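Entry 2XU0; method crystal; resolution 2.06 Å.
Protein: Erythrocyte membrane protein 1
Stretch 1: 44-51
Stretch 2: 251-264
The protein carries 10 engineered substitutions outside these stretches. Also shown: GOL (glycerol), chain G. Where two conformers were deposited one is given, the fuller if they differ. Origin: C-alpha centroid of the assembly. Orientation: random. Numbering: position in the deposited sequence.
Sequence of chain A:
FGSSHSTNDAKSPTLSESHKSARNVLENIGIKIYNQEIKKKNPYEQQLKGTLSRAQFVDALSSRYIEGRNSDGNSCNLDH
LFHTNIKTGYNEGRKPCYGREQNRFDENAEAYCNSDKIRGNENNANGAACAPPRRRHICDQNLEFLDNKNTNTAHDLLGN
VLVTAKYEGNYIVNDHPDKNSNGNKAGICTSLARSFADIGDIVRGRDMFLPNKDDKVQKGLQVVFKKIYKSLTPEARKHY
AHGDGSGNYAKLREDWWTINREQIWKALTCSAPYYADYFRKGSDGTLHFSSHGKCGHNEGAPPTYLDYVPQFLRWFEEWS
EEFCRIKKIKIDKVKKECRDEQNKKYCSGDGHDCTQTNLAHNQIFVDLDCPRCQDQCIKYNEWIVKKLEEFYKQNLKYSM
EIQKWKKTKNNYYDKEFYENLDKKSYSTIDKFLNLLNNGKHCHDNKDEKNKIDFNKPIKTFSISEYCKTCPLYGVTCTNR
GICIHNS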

# COMPACT_ATOMS: atom_id res chain seq x y z
N TYR A 44 -13.65 -15.35 -27.03
CA TYR A 44 -13.12 -14.16 -27.69
C TYR A 44 -11.82 -13.59 -27.14
O TYR A 44 -11.36 -12.55 -27.62
N GLU A 45 -11.18 -14.31 -26.19
CA GLU A 45 -9.93 -13.98 -25.50
C GLU A 45 -8.82 -13.43 -26.37
O GLU A 45 -8.25 -12.39 -26.06
N GLN A 46 -8.55 -14.10 -27.49
CA GLN A 46 -7.49 -13.77 -28.43
C GLN A 46 -7.62 -12.40 -29.09
O GLN A 46 -6.61 -11.83 -29.51
N GLN A 47 -8.85 -11.84 -29.14
CA GLN A 47 -9.12 -10.52 -29.73
C GLN A 47 -8.69 -9.39 -28.77
O GLN A 47 -8.54 -8.24 -29.19
N LEU A 48 -8.54 -9.73 -27.47
CA LEU A 48 -8.15 -8.81 -26.40
C LEU A 48 -6.70 -9.06 -26.01
O LEU A 48 -6.09 -8.22 -25.35
N LYS A 49 -6.14 -10.20 -26.45
CA LYS A 49 -4.76 -10.57 -26.20
C LYS A 49 -3.82 -9.63 -26.95
O LYS A 49 -3.98 -9.42 -28.15
N GLY A 50 -2.90 -9.04 -26.21
CA GLY A 50 -1.93 -8.10 -26.76
C GLY A 50 -0.63 -8.77 -27.14
O GLY A 50 -0.04 -9.52 -26.35
N THR A 51 -0.16 -8.49 -28.35
CA THR A 51 1.09 -9.01 -28.89
C THR A 51 1.96 -7.85 -29.36
O THR A 51 1.53 -7.06 -30.21
N LYS A 251 -16.89 -4.68 -18.43
CA LYS A 251 -16.58 -6.10 -18.61
C LYS A 251 -15.41 -6.26 -19.60
O LYS A 251 -14.50 -7.05 -19.37
N LEU A 252 -15.42 -5.46 -20.66
CA LEU A 252 -14.37 -5.44 -21.67
C LEU A 252 -13.00 -5.07 -21.08
O LEU A 252 -11.99 -5.69 -21.43
N ARG A 253 -12.96 -4.05 -20.19
CA ARG A 253 -11.71 -3.63 -19.56
C ARG A 253 -11.20 -4.65 -18.53
O ARG A 253 -10.00 -4.85 -18.43
N GLU A 254 -12.13 -5.30 -17.78
CA GLU A 254 -11.87 -6.35 -16.79
C GLU A 254 -11.17 -7.53 -17.45
O GLU A 254 -10.24 -8.10 -16.87
N ASP A 255 -11.73 -7.99 -18.61
CA ASP A 255 -11.21 -9.14 -19.36
C ASP A 255 -9.92 -8.77 -20.02
O ASP A 255 -8.99 -9.56 -20.00
N TRP A 256 -9.81 -7.54 -20.54
CA TRP A 256 -8.54 -7.11 -21.10
C TRP A 256 -7.46 -7.23 -20.03
O TRP A 256 -6.40 -7.78 -20.31
N TRP A 257 -7.73 -6.75 -18.79
CA TRP A 257 -6.75 -6.82 -17.71
C TRP A 257 -6.36 -8.26 -17.44
O TRP A 257 -5.18 -8.61 -17.46
N THR A 258 -7.37 -9.09 -17.16
CA THR A 258 -7.21 -10.50 -16.87
C THR A 258 -6.38 -11.22 -17.92
O THR A 258 -5.52 -12.02 -17.56
N ILE A 259 -6.63 -10.91 -19.20
CA ILE A 259 -5.95 -11.53 -20.32
C ILE A 259 -4.49 -11.11 -20.44
O ILE A 259 -3.63 -11.95 -20.70
N ASN A 260 -4.19 -9.82 -20.19
CA ASN A 260 -2.84 -9.31 -20.35
C ASN A 260 -2.04 -9.15 -19.09
O ASN A 260 -0.89 -8.74 -19.17
N ARG A 261 -2.63 -9.44 -17.91
CA ARG A 261 -1.96 -9.22 -16.62
C ARG A 261 -0.60 -9.89 -16.48
O ARG A 261 0.28 -9.33 -15.84
N GLU A 262 -0.42 -11.07 -17.10
CA GLU A 262 0.82 -11.82 -17.03
C GLU A 262 2.00 -11.07 -17.66
O GLU A 262 3.02 -10.97 -17.01
N GLN A 263 1.84 -10.55 -18.89
CA GLN A 263 2.87 -9.75 -19.61
C GLN A 263 3.11 -8.44 -18.86
O GLN A 263 4.26 -8.01 -18.70
N ILE A 264 2.02 -7.81 -18.37
CA ILE A 264 2.12 -6.58 -17.58
C ILE A 264 3.02 -6.82 -16.34
O ILE A 264 3.93 -6.02 -16.08

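Stretch 2 is a helix, and the residues that meet stretch 1 recur along one side of it. L252 comes first: its CA-to-CB bond points sideways, but with chi1 t and chi2 p its CD1 comes within 3.7 Å of CD2 of L48, which points toward the helix (chi1 m, chi2 t), an apolar contact buried from solvent. D255 (m) points toward stretch 1 and offers its aliphatic CB to L48 CD1 at 3.8 Å; its OD1 lies 3.2 Å from O2 of a bound glycerol, and its OD2 is hydrogen-bonded elsewhere in the structure. Glycerol O1 donates a weak hydrogen bond to E45 OE2 (3.3 Å). W256 (t) lays CD1 of its ring 4.1 Å from L48 CB, its indole adding broad apolar surface; its NE1 lies 3.3 Å from L48 O, but the angle is too poor for a hydrogen bond.

I259 (chi1 m) points toward the loop. Its CD1 packs on L48 CB (3.9 Å) and E45 CG (3.8 Å), while its CG2 meets CA (3.7 Å) of K49, whose side chain (chi1 t) starts sideways but ends nearer, so its two arms spread over E45, L48 and K49.

N260 (m) is the main polar link. An amide both donates and accepts, and here ND2 bonds to L48 O (3.0 Å, nearly linear) while OD1 accepts from G50 N (2.8 Å). An ideal CB on G50 would lie only 3.0 Å from N260 OD1, so glycine suits this close approach. Finally Q263 (m, then t) reaches toward the loop, long enough for its NE2 to donate to G50 O at 2.9 Å.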

# COMPACT_ATOMS: atom_id res chain seq x y z
CB TYR A 44 -14.25 -13.11 -27.78
CG TYR A 44 -15.57 -13.74 -28.18
CD1 TYR A 44 -15.81 -14.14 -29.49
CD2 TYR A 44 -16.53 -14.06 -27.22
CE1 TYR A 44 -17.00 -14.77 -29.85
CE2 TYR A 44 -17.72 -14.69 -27.56
CZ TYR A 44 -17.96 -15.04 -28.89
OH TYR A 44 -19.13 -15.65 -29.24
CB GLU A 45 -9.42 -15.21 -24.72
CG GLU A 45 -10.08 -15.36 -23.37
CD GLU A 45 -9.35 -16.22 -22.35
OE1 GLU A 45 -8.15 -16.53 -22.57
OE2 GLU A 45 -9.97 -16.56 -21.31
CB GLN A 46 -7.24 -14.90 -29.47
CG GLN A 46 -7.48 -16.34 -28.96
CD GLN A 46 -8.94 -16.72 -28.72
OE1 GLN A 46 -9.89 -16.07 -29.18
NE2 GLN A 46 -9.15 -17.78 -27.95
CB GLN A 47 -10.62 -10.36 -30.08
CG GLN A 47 -11.00 -10.86 -31.47
CD GLN A 47 -11.23 -12.34 -31.48
OE1 GLN A 47 -10.31 -13.14 -31.66
NE2 GLN A 47 -12.47 -12.75 -31.28
CB LEU A 48 -9.06 -9.01 -25.17
CG LEU A 48 -10.54 -8.64 -25.30
CD1 LEU A 48 -11.20 -8.72 -23.97
CD2 LEU A 48 -10.73 -7.23 -25.87
CB LYS A 49 -4.51 -12.04 -26.57
CG LYS A 49 -3.13 -12.56 -26.19
CD LYS A 49 -3.13 -13.34 -24.87
CE LYS A 49 -1.83 -14.08 -24.65
NZ LYS A 49 -0.68 -13.17 -24.47
CB THR A 51 0.87 -10.23 -29.83
OG1 THR A 51 2.09 -10.96 -29.98
CG2 THR A 51 0.30 -9.85 -31.20
CB LYS A 251 -17.81 -6.86 -19.09
CG LYS A 251 -17.60 -8.35 -19.18
CD LYS A 251 -18.75 -9.04 -19.91
CE LYS A 251 -18.47 -10.51 -20.18
NZ LYS A 251 -18.15 -11.27 -18.94
CB LEU A 252 -14.76 -4.46 -22.80
CG LEU A 252 -13.83 -4.38 -24.01
CD1 LEU A 252 -13.95 -5.63 -24.87
CD2 LEU A 252 -14.15 -3.15 -24.84
CB ARG A 253 -11.85 -2.26 -18.90
CG ARG A 253 -12.12 -1.13 -19.86
CD ARG A 253 -11.41 0.06 -19.28
NE ARG A 253 -12.30 1.17 -19.04
CZ ARG A 253 -11.95 2.29 -18.43
NH1 ARG A 253 -10.73 2.45 -17.95
NH2 ARG A 253 -12.84 3.26 -18.29
CB GLU A 254 -13.20 -6.92 -16.25
CG GLU A 254 -13.79 -6.14 -15.10
CD GLU A 254 -15.20 -6.55 -14.71
OE1 GLU A 254 -15.80 -5.80 -13.91
OE2 GLU A 254 -15.70 -7.59 -15.20
CB ASP A 255 -12.24 -9.63 -20.39
CG ASP A 255 -13.41 -10.32 -19.72
OD1 ASP A 255 -13.41 -10.41 -18.46
OD2 ASP A 255 -14.28 -10.84 -20.44
CB TRP A 256 -8.62 -5.67 -21.64
CG TRP A 256 -7.42 -5.31 -22.47
CD1 TRP A 256 -7.25 -5.54 -23.80
CD2 TRP A 256 -6.17 -4.79 -21.99
NE1 TRP A 256 -5.99 -5.13 -24.20
CE2 TRP A 256 -5.30 -4.67 -23.10
CE3 TRP A 256 -5.69 -4.40 -20.72
CZ2 TRP A 256 -4.00 -4.17 -22.99
CZ3 TRP A 256 -4.41 -3.89 -20.61
CH2 TRP A 256 -3.57 -3.80 -21.74
CB TRP A 257 -7.25 -6.14 -16.42
CG TRP A 257 -6.25 -6.27 -15.30
CD1 TRP A 257 -6.28 -7.18 -14.29
CD2 TRP A 257 -4.95 -5.66 -15.24
NE1 TRP A 257 -5.14 -7.08 -13.52
CE2 TRP A 257 -4.28 -6.20 -14.12
CE3 TRP A 257 -4.30 -4.68 -16.02
CZ2 TRP A 257 -3.03 -5.74 -13.71
CZ3 TRP A 257 -3.06 -4.22 -15.62
CH2 TRP A 257 -2.42 -4.76 -14.48
CB THR A 258 -8.58 -11.12 -16.65
OG1 THR A 258 -9.19 -10.44 -15.56
CG2 THR A 258 -8.51 -12.62 -16.34
CB ILE A 259 -6.76 -11.36 -21.64
CG1 ILE A 259 -8.00 -12.30 -21.64
CG2 ILE A 259 -5.90 -11.62 -22.89
CD1 ILE A 259 -9.23 -11.74 -22.43
CB ASN A 260 -2.88 -8.00 -21.14
CG ASN A 260 -3.40 -8.18 -22.54
OD1 ASN A 260 -2.68 -8.61 -23.44
ND2 ASN A 260 -4.68 -7.96 -22.73
CB ARG A 261 -2.88 -9.54 -15.42
CG ARG A 261 -3.20 -11.03 -15.24
CD ARG A 261 -4.25 -11.27 -14.18
NE ARG A 261 -3.76 -11.02 -12.82
CZ ARG A 261 -3.16 -11.92 -12.05
NH1 ARG A 261 -2.95 -13.15 -12.50
NH2 ARG A 261 -2.78 -11.60 -10.82
CB GLU A 262 0.65 -13.20 -17.65
CG GLU A 262 1.90 -14.04 -17.53
CD GLU A 262 1.81 -15.37 -18.25
OE1 GLU A 262 2.68 -15.63 -19.12
OE2 GLU A 262 0.88 -16.15 -17.95
CB GLN A 263 2.41 -9.38 -21.02
CG GLN A 263 1.87 -10.50 -21.87
CD GLN A 263 1.46 -9.98 -23.22
OE1 GLN A 263 2.30 -9.55 -24.03
NE2 GLN A 263 0.16 -9.97 -23.48
CB ILE A 264 0.72 -5.98 -17.25
CG1 ILE A 264 0.06 -5.42 -18.56
CG2 ILE A 264 0.82 -4.84 -16.17
CD1 ILE A 264 -1.55 -5.52 -18.68
C1 GOL G . -12.33 -13.47 -19.82
O1 GOL G . -11.16 -13.53 -20.58
C2 GOL G . -12.09 -14.11 -18.46
O2 GOL G . -12.79 -13.35 -17.45
C3 GOL G . -12.55 -15.59 -18.54
O3 GOL G . -13.99 -15.65 -18.55